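Local coordinates for predicted acyltransferase with acyl-CoA N-acyltransferase domain (Escherichia coli, PDB 4RS2), which is a probable N-acyltransferase of the GNAT family that binds coenzyme A and, when overexpressed, suppresses small-RNA-mediated silencing, at residues 58-63 against 71-76; 20-25 against 54-59. One frame throughout, in Å; residues are numbered along the deposited sequence.

Interaction 1. Residues 58-63 against 71-76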
loop_
_atom_site.group_PDB
_atom_site.type_symbol
_atom_site.label_atom_id
_atom_site.label_comp_id
_atom_site.label_asym_id
_atom_site.label_seq_id
_atom_site.Cartn_x
_atom_site.Cartn_y
_atom_site.Cartn_z
ATOM N N LEU A 58 5.837 -5.728 3.794
ATOM C CA LEU A 58 4.641 -6.264 4.410
ATOM C C LEU A 58 3.557 -6.299 3.334
ATOM O O LEU A 58 3.478 -5.391 2.524
ATOM C CB LEU A 58 4.184 -5.401 5.598
ATOM C CG LEU A 58 2.880 -5.815 6.304
ATOM C CD1 LEU A 58 3.061 -7.161 6.982
ATOM C CD2 LEU A 58 2.471 -4.754 7.316
ATOM N N GLY A 59 2.790 -7.382 3.326
ATOM C CA GLY A 59 1.633 -7.531 2.462
ATOM C C GLY A 59 0.504 -8.075 3.314
ATOM O O GLY A 59 0.737 -8.910 4.180
ATOM N N LEU A 60 -0.696 -7.548 3.114
ATOM C CA LEU A 60 -1.868 -8.004 3.838
ATOM C C LEU A 60 -2.878 -8.394 2.815
ATOM O O LEU A 60 -3.061 -7.683 1.808
ATOM C CB LEU A 60 -2.477 -6.909 4.730
ATOM C CG LEU A 60 -1.666 -6.316 5.886
ATOM C CD1 LEU A 60 -2.587 -5.470 6.742
ATOM C CD2 LEU A 60 -1.017 -7.365 6.747
ATOM N N VAL A 61 -3.505 -9.546 3.060
ATOM C CA VAL A 61 -4.569 -10.017 2.197
ATOM C C VAL A 61 -5.880 -9.979 2.921
ATOM O O VAL A 61 -5.926 -10.148 4.148
ATOM C CB VAL A 61 -4.384 -11.481 1.684
ATOM C CG1 VAL A 61 -3.204 -11.598 0.744
ATOM C CG2 VAL A 61 -4.237 -12.460 2.819
ATOM N N ALA A 62 -6.940 -9.738 2.158
ATOM C CA ALA A 62 -8.310 -9.919 2.635
ATOM C C ALA A 62 -8.765 -11.173 1.896
ATOM O O ALA A 62 -8.540 -11.322 0.677
ATOM C CB ALA A 62 -9.190 -8.757 2.261
ATOM N N THR A 63 -9.407 -12.089 2.600
ATOM C CA THR A 63 -9.863 -13.338 1.981
ATOM C C THR A 63 -11.328 -13.592 2.272
ATOM O O THR A 63 -11.859 -13.077 3.240
ATOM C CB THR A 63 -9.047 -14.540 2.458
ATOM O OG1 THR A 63 -9.252 -14.708 3.862
ATOM C CG2 THR A 63 -7.581 -14.354 2.147
ATOM N N GLY A 71 -8.692 -9.058 -1.630
ATOM C CA GLY A 71 -8.123 -7.744 -1.409
ATOM C C GLY A 71 -6.669 -7.825 -1.049
ATOM O O GLY A 71 -6.217 -8.839 -0.513
ATOM N N TYR A 72 -5.945 -6.746 -1.291
ATOM C CA TYR A 72 -4.532 -6.749 -1.050
ATOM C C TYR A 72 -3.968 -5.384 -0.868
ATOM O O TYR A 72 -4.402 -4.435 -1.548
ATOM C CB TYR A 72 -3.815 -7.390 -2.234
ATOM C CG TYR A 72 -2.311 -7.620 -2.031
ATOM C CD1 TYR A 72 -1.833 -8.502 -1.101
ATOM C CD2 TYR A 72 -1.389 -6.970 -2.816
ATOM C CE1 TYR A 72 -0.473 -8.717 -0.945
ATOM C CE2 TYR A 72 -0.037 -7.217 -2.687
ATOM C CZ TYR A 72 0.421 -8.069 -1.746
ATOM O OH TYR A 72 1.806 -8.285 -1.627
ATOM N N VAL A 73 -2.988 -5.277 0.025
ATOM C CA VAL A 73 -2.179 -4.045 0.136
ATOM C C VAL A 73 -0.757 -4.446 0.458
ATOM O O VAL A 73 -0.535 -5.441 1.168
ATOM C CB VAL A 73 -2.701 -3.021 1.157
ATOM C CG1 VAL A 73 -2.652 -3.587 2.584
ATOM C CG2 VAL A 73 -1.935 -1.694 1.017
ATOM N N ALA A 74 0.204 -3.743 -0.156
ATOM C CA ALA A 74 1.606 -4.028 0.061
ATOM C C ALA A 74 2.403 -2.758 0.365
ATOM O O ALA A 74 2.014 -1.617 0.062
ATOM C CB ALA A 74 2.212 -4.725 -1.145
ATOM N N PHE A 75 3.545 -2.999 0.992
ATOM C CA PHE A 75 4.449 -1.957 1.428
ATOM C C PHE A 75 5.856 -2.397 1.089
ATOM O O PHE A 75 6.174 -3.587 1.205
ATOM C CB PHE A 75 4.339 -1.771 2.947
ATOM C CG PHE A 75 2.958 -1.397 3.407
ATOM C CD1 PHE A 75 2.561 -0.067 3.477
ATOM C CD2 PHE A 75 2.059 -2.385 3.781
ATOM C CE1 PHE A 75 1.308 0.262 3.928
ATOM C CE2 PHE A 75 0.779 -2.034 4.204
ATOM C CZ PHE A 75 0.411 -0.709 4.250
ATOM N N SER A 76 6.695 -1.438 0.715
ATOM C CA SER A 76 8.093 -1.714 0.373
ATOM C C SER A 76 8.948 -0.589 0.933
ATOM O O SER A 76 8.407 0.490 1.195
ATOM C CB SER A 76 8.232 -1.839 -1.142
ATOM O OG SER A 76 7.735 -0.711 -1.782
#

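Interaction 2. Residues 20-25 against 54-59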
loop_
_atom_site.group_PDB
_atom_site.type_symbol
_atom_site.label_atom_id
_atom_site.label_comp_id
_atom_site.label_asym_id
_atom_site.label_seq_id
_atom_site.Cartn_x
_atom_site.Cartn_y
_atom_site.Cartn_z
ATOM N N ARG A 20 -5.223 -10.654 7.003
ATOM C CA ARG A 20 -4.039 -11.195 7.672
ATOM C C ARG A 20 -2.847 -10.954 6.780
ATOM O O ARG A 20 -3.011 -10.588 5.613
ATOM C CB ARG A 20 -4.200 -12.701 7.904
ATOM C CG ARG A 20 -4.477 -13.473 6.639
ATOM C CD ARG A 20 -4.288 -14.974 6.832
ATOM N NE ARG A 20 -4.684 -15.654 5.601
ATOM C CZ ARG A 20 -3.933 -15.753 4.509
ATOM N NH1 ARG A 20 -2.709 -15.212 4.455
ATOM N NH2 ARG A 20 -4.430 -16.357 3.445
ATOM N N VAL A 21 -1.654 -11.183 7.329
ATOM C CA VAL A 21 -0.401 -11.061 6.603
ATOM C C VAL A 21 -0.395 -12.143 5.549
ATOM O O VAL A 21 -0.853 -13.257 5.778
ATOM C CB VAL A 21 0.812 -11.229 7.548
ATOM C CG1 VAL A 21 2.139 -11.277 6.776
ATOM C CG2 VAL A 21 0.816 -10.093 8.548
ATOM N N GLU A 22 0.089 -11.810 4.370
ATOM C CA GLU A 22 0.138 -12.760 3.300
ATOM C C GLU A 22 1.115 -13.875 3.632
ATOM O O GLU A 22 2.023 -13.684 4.437
ATOM C CB GLU A 22 0.568 -12.071 2.007
ATOM C CG GLU A 22 2.035 -11.854 1.828
ATOM C CD GLU A 22 2.355 -11.365 0.413
ATOM O OE1 GLU A 22 2.054 -10.222 0.120
ATOM O OE2 GLU A 22 2.901 -12.127 -0.409
ATOM N N ILE A 23 0.893 -15.032 3.029
ATOM C CA ILE A 23 1.787 -16.181 3.144
ATOM C C ILE A 23 2.053 -16.694 1.719
ATOM O O ILE A 23 1.415 -16.261 0.751
ATOM C CB ILE A 23 1.229 -17.256 4.102
ATOM C CG1 ILE A 23 -0.129 -17.781 3.621
ATOM C CG2 ILE A 23 1.112 -16.685 5.519
ATOM C CD1 ILE A 23 -0.697 -18.911 4.465
ATOM N N PRO A 24 3.008 -17.615 1.567
ATOM C CA PRO A 24 3.381 -18.046 0.197
ATOM C C PRO A 24 2.274 -18.556 -0.701
ATOM O O PRO A 24 2.271 -18.251 -1.911
ATOM C CB PRO A 24 4.375 -19.166 0.466
ATOM C CG PRO A 24 5.044 -18.710 1.715
ATOM C CD PRO A 24 3.949 -18.139 2.566
ATOM N N ILE A 25 1.343 -19.300 -0.131
ATOM C CA ILE A 25 0.263 -19.890 -0.896
ATOM C C ILE A 25 -0.656 -18.822 -1.486
ATOM O O ILE A 25 -1.394 -19.099 -2.423
ATOM C CB ILE A 25 -0.529 -20.930 -0.040
ATOM C CG1 ILE A 25 -1.408 -21.819 -0.922
ATOM C CG2 ILE A 25 -1.372 -20.258 1.031
ATOM C CD1 ILE A 25 -0.683 -22.506 -2.060
ATOM N N GLY A 54 13.037 -9.786 -2.224
ATOM C CA GLY A 54 13.088 -9.412 -0.795
ATOM C C GLY A 54 12.856 -7.961 -0.435
ATOM O O GLY A 54 13.382 -7.445 0.560
ATOM N N PHE A 55 12.058 -7.268 -1.245
ATOM C CA PHE A 55 11.730 -5.865 -1.009
ATOM C C PHE A 55 10.231 -5.624 -0.760
ATOM O O PHE A 55 9.726 -4.528 -0.908
ATOM C CB PHE A 55 12.261 -4.997 -2.134
ATOM C CG PHE A 55 13.744 -5.013 -2.199
ATOM C CD1 PHE A 55 14.467 -4.300 -1.283
ATOM C CD2 PHE A 55 14.409 -5.820 -3.094
ATOM C CE1 PHE A 55 15.830 -4.308 -1.307
ATOM C CE2 PHE A 55 15.781 -5.853 -3.113
ATOM C CZ PHE A 55 16.488 -5.099 -2.212
ATOM N N LEU A 56 9.520 -6.673 -0.383
ATOM C CA LEU A 56 8.123 -6.556 0.008
ATOM C C LEU A 56 8.152 -6.576 1.535
ATOM O O LEU A 56 8.256 -7.644 2.120
ATOM C CB LEU A 56 7.303 -7.717 -0.580
ATOM C CG LEU A 56 5.794 -7.589 -0.765
ATOM C CD1 LEU A 56 5.417 -6.408 -1.632
ATOM C CD2 LEU A 56 5.239 -8.860 -1.384
ATOM N N THR A 57 8.094 -5.399 2.163
ATOM C CA THR A 57 8.179 -5.255 3.616
ATOM C C THR A 57 7.031 -5.909 4.340
ATOM O O THR A 57 7.191 -6.501 5.379
ATOM C CB THR A 57 8.159 -3.759 3.984
ATOM O OG1 THR A 57 9.231 -3.078 3.315
ATOM C CG2 THR A 57 8.264 -3.539 5.460
ATOM N N LEU A 58 5.837 -5.728 3.794
ATOM C CA LEU A 58 4.641 -6.264 4.410
ATOM C C LEU A 58 3.557 -6.299 3.334
ATOM O O LEU A 58 3.478 -5.391 2.524
ATOM C CB LEU A 58 4.184 -5.401 5.598
ATOM C CG LEU A 58 2.880 -5.815 6.304
ATOM C CD1 LEU A 58 3.061 -7.161 6.982
ATOM C CD2 LEU A 58 2.471 -4.754 7.316
ATOM N N GLY A 59 2.790 -7.382 3.326
ATOM C CA GLY A 59 1.633 -7.531 2.462
ATOM C C GLY A 59 0.504 -8.075 3.314
ATOM O O GLY A 59 0.737 -8.910 4.180
#

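Interaction 1. Residues 58-63 against 71-76
Leu58 and Phe75 face each other as a hydrogen-bonded pair in an antiparallel hairpin, and they illustrate how a backbone bond brings a ring edge up to the carbonyl it uses. Leu58 O accepts a bond from Phe75 N at 2.8 Å, bent at the hydrogen (140°), and also lies at the edge of the Phe75 ring, near its plane, 3.6 Å from CD2. The ring is brought there because its CG stands beside the backbone N, anti to the carbonyl carbon (chi1 -59°); on the same face of the sheet CD2 also meets Leu58 CB at 4.1 Å. The return bond, Leu58 N to Phe75 O, is weak at 3.4 Å, so the pair is held unevenly.

Two residues on, Leu60 and Val73 exchange a fuller pair of bonds. Leu60 N reaches Val73 O at 2.9 Å with an N-H...O angle of 166°, and Val73 N reaches Leu60 O at 3.0 Å. Beside these bonds Leu60 CB touches Val73 CG1. The opposite face carries Val61 and Tyr72, whose side chains cross obliquely: Val61 CG1 sits at the edge of the phenol ring, 3.9 Å from Tyr72 CD1, while the hydroxyl is hydrogen-bonded to Glu22.

In the GNAT sheet this hairpin lies between strand 18-21, beside strand 58-63, and strand 87-95, which pairs with strand 69-80. Helix 104-118 packs on the Leu60, Val73 and Phe75 face, whereas Leu56 lies against Tyr72 and Ala74 on the other.

Interaction 2. Residues 20-25 against 54-59
The carboxylate of Glu22 has Leu56 and Gly59 as its neighbours across this contact, a case of a charged group lodged beside apolar atoms while its oxygens are bonded elsewhere. With CG between the backbone N and the carbonyl carbon (chi1 81°), the extended Glu22 chain carries it across to them. Leu56 CD2 approaches the group obliquely, 3.8 Å from Glu22 OE1 and slightly farther from OE2, and the two side chains cross at about a right angle. OE1 also comes within 3.6 Å of Gly59 CA, an approach permitted by the lack of a side chain there. Tyr72 OH is hydrogen-bonded to OE1, and the salt bridge from Arg51 to OE2 probably favours the charged form. The other flat group, the Arg20 guanidinium, has Val21 O close to its plane, bonded by NH1 at 3.0 Å, and a salt bridge with Asp26.

The backbones meet at one bond: Glu22 N to Gly59 O, 3.0 Å and nearly straight (167°). Val21 CA adds a CA-H...O contact to the same oxygen, and Val21 CG2 touches Leu58 CD1 at 4.0 Å.

Here strand 18-21 ends on the margin of the sheet beside the start of strand 58-63, where Thr57 and Leu58 together face Phe75 in a classic beta bulge. Gly54 closes helix 42-53 with a Schellman motif; Leu56 packs back on that helix, and Leu58 reaches helix 104-118.

Read from the N terminus, strand 18-21 leads into helices 27-37 and 42-53 before interaction 2 brings the chain back, closing a largely helical loop of 28 residues. Strand 58-63 then runs directly into interaction 1, which closes a connection of seven residues, the last two already in strand 69-80. Neither loop nests in the other; interaction 1 begins where interaction 2 ends, the two sharing Leu58 and Gly59, so that strand 58-63 stands between strands 18-21 and 69-80. This succession of strand, two helices and hairpin is the N-terminal part of the GNAT fold. The contacts also join directly, through the backbone bond from Val61 N to Arg20 O, 2.8 Å.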